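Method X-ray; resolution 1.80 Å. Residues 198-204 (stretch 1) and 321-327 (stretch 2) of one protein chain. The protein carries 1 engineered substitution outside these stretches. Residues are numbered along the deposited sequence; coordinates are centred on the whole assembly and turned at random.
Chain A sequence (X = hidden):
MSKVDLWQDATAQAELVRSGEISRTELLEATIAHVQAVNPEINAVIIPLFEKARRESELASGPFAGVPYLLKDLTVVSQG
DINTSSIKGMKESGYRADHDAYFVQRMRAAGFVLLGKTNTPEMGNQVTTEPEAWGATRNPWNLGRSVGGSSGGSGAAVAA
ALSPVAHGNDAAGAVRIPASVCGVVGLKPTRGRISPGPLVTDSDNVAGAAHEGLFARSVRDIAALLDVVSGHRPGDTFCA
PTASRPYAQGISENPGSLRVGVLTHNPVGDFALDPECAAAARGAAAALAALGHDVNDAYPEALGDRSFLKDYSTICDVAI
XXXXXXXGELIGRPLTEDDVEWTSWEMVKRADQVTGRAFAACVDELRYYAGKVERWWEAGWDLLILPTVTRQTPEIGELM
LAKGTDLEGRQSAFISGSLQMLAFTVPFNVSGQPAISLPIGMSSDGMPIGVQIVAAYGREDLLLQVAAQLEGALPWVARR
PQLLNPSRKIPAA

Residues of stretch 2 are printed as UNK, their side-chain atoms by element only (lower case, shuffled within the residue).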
# COMPACT_ATOMS: atom_id res chain seq x y z
N PRO A 198 -16.38 1.20 9.34
CA PRO A 198 -17.32 2.31 9.58
C PRO A 198 -16.72 3.64 10.04
O PRO A 198 -17.39 4.68 9.99
CB PRO A 198 -18.28 1.73 10.62
CG PRO A 198 -17.42 0.74 11.36
CD PRO A 198 -16.65 0.08 10.25
N LEU A 199 -15.48 3.63 10.51
CA LEU A 199 -14.86 4.86 10.96
C LEU A 199 -14.62 5.82 9.79
O LEU A 199 -14.57 5.40 8.63
CB LEU A 199 -13.51 4.58 11.63
CG LEU A 199 -13.49 4.06 13.06
CD1 LEU A 199 -12.08 3.66 13.46
CD2 LEU A 199 -14.03 5.14 13.99
N VAL A 200 -14.51 7.10 10.11
CA VAL A 200 -14.23 8.14 9.14
C VAL A 200 -12.96 8.79 9.68
O VAL A 200 -13.01 9.62 10.59
CB VAL A 200 -15.36 9.20 9.07
CG1 VAL A 200 -14.99 10.29 8.08
CG2 VAL A 200 -16.66 8.54 8.67
N THR A 201 -11.82 8.42 9.12
CA THR A 201 -10.55 8.95 9.59
C THR A 201 -9.79 9.78 8.57
O THR A 201 -10.11 9.76 7.37
CB THR A 201 -9.62 7.80 10.05
OG1 THR A 201 -9.29 6.96 8.93
CG2 THR A 201 -10.31 6.95 11.10
N ASP A 202 -8.80 10.52 9.06
CA ASP A 202 -7.94 11.34 8.23
C ASP A 202 -8.62 12.44 7.43
O ASP A 202 -8.13 12.83 6.37
CB ASP A 202 -7.15 10.44 7.28
CG ASP A 202 -6.43 9.32 8.00
OD1 ASP A 202 -5.52 9.62 8.80
OD2 ASP A 202 -6.79 8.14 7.77
N SER A 203 -9.74 12.95 7.93
CA SER A 203 -10.49 14.01 7.26
C SER A 203 -11.00 13.51 5.90
O SER A 203 -10.54 13.92 4.83
CB SER A 203 -9.62 15.26 7.08
OG SER A 203 -9.34 15.84 8.35
N ASP A 204 -11.97 12.60 5.98
CA ASP A 204 -12.57 12.00 4.81
C ASP A 204 -11.48 11.29 4.00
O ASP A 204 -11.40 11.43 2.77
CB ASP A 204 -13.28 13.07 3.97
CG ASP A 204 -14.42 12.50 3.15
OD1 ASP A 204 -14.81 11.35 3.40
OD2 ASP A 204 -14.92 13.21 2.25
N UNK A 321 -3.27 16.77 12.04
CA UNK A 321 -3.64 17.58 13.20
C UNK A 321 -4.93 17.06 13.82
O UNK A 321 -5.01 16.90 15.04
c UNK A 321 -3.81 19.03 12.78
N UNK A 322 -5.93 16.80 12.99
CA UNK A 322 -7.20 16.31 13.49
C UNK A 322 -7.12 14.85 13.92
O UNK A 322 -7.90 14.39 14.76
n UNK A 322 -11.04 17.59 11.97
c UNK A 322 -9.86 18.09 11.26
c UNK A 322 -8.60 17.95 12.11
c UNK A 322 -8.30 16.49 12.43
c UNK A 322 -11.77 16.56 11.57
n UNK A 322 -12.81 16.17 12.28
n UNK A 322 -11.45 15.90 10.46
N UNK A 323 -6.16 14.12 13.36
CA UNK A 323 -5.98 12.71 13.70
C UNK A 323 -5.37 12.62 15.10
O UNK A 323 -5.68 11.71 15.87
c UNK A 323 -6.44 9.93 12.59
o UNK A 323 -7.34 10.60 12.03
c UNK A 323 -5.06 10.53 12.76
o UNK A 323 -6.63 8.77 13.01
c UNK A 323 -5.07 12.04 12.69
N UNK A 324 -4.48 13.56 15.41
CA UNK A 324 -3.85 13.61 16.73
C UNK A 324 -4.96 13.85 17.74
O UNK A 324 -4.97 13.28 18.84
c UNK A 324 -0.61 15.58 15.85
c UNK A 324 -2.83 14.77 16.81
c UNK A 324 -2.41 15.00 18.26
c UNK A 324 -1.62 14.46 15.92
N UNK A 325 -5.91 14.69 17.35
CA UNK A 325 -7.05 15.02 18.19
C UNK A 325 -7.95 13.80 18.37
O UNK A 325 -8.40 13.51 19.48
c UNK A 325 -7.82 16.19 17.56
o UNK A 325 -9.65 18.03 16.43
c UNK A 325 -9.24 16.38 18.09
c UNK A 325 -9.85 17.67 17.61
o UNK A 325 -10.55 18.33 18.42
N UNK A 326 -8.22 13.09 17.29
CA UNK A 326 -9.08 11.91 17.34
C UNK A 326 -8.51 10.82 18.24
O UNK A 326 -9.24 10.17 18.99
c UNK A 326 -9.30 11.34 15.93
c UNK A 326 -10.35 10.25 15.88
n UNK A 326 -9.37 8.81 14.11
n UNK A 326 -8.06 6.94 14.17
c UNK A 326 -10.51 9.64 14.49
n UNK A 326 -9.95 7.04 15.45
c UNK A 326 -9.13 7.60 14.58
N UNK A 327 -7.20 10.61 18.15
CA UNK A 327 -6.56 9.59 18.98
C UNK A 327 -6.58 10.01 20.44
O UNK A 327 -6.73 9.18 21.33
n UNK A 327 -4.98 8.71 16.14
c UNK A 327 -5.14 9.33 18.48
o UNK A 327 -5.19 7.07 17.67
c UNK A 327 -5.10 8.27 17.39

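Position 321 opens the helical stretch with one side-chain carbon and nothing beyond it. Its CB is 7.8 Å from Ser203 OG, its nearest atom of stretch 1, so the residue, Ala321, adds no contact of its own.

Position 322 carries three carbons, a nitrogen, then a carbon holding two more nitrogens: a guanidinium on a long unbranched arm. Its CA-to-CB bond points toward stretch 1, and one terminal nitrogen arrives at the hydroxyl of Ser203. This is Arg322. Its NH1 donates to Ser203 OG at 3.0 Å, with the oxygen at the edge of the guanidinium near its plane, where the N-H bonds point.

Position 323 has three carbons, the third bearing two oxygens. One oxygen lies near the backbone nitrogen of Asp202 and the CB of Thr201. The chain length and carboxylate make it Glu323. OE1 accepts a weak hydrogen bond from Asp202 N at 3.3 Å. The same oxygen lies 3.8 Å from Asp202 OD1, a pairing of like charges.

Position 324 holds four carbons, forked at the first, with one arm two carbons long. It is Ile324, buried and out of reach of stretch 1.

Position 325 repeats the three-carbon, two-oxygen pattern, so it is Glu325; here the side chain is exposed and also out of reach.

Position 326 is a second three-carbon arm ending in a guanidinium, packed against Thr201 and brushing Leu199. As Arg326, it lays one face of its guanidinium against Thr201 CG2, which is 3.7 Å from NE. It also turns back along its own helix: NH2 forms a salt bridge with Glu323 OE2 at 2.6 Å, joined by a bond from NE to the same OE2 at 3.0 Å.

Position 327 shows two carbons, the second carrying one oxygen and one nitrogen, with no contact to stretch 1. It is Asn327, whose ND2 donates to Glu323 O at 3.1 Å.

The contact is small, 268 Å² in all, and is built on helix spacing. Arg322, Glu323 and Arg326 point their CA-to-CB bonds toward stretch 1, while 324, 325 and 327 stay out of reach. Glu323 is shared by both sides: its OE1 accepts the weak bond from Asp202 N, and its carboxylate, which also has Asp202 for a neighbour, is held by Arg326. Within stretch 1, Thr201 OG1 donates to Asp202 OD2 at 3.0 Å. The rule to read here is economical: one arginine reaches a hydroxyl, another braces a glutamate and offers its flat face to a methyl.

Stretch 2 (321-327) AREIERN
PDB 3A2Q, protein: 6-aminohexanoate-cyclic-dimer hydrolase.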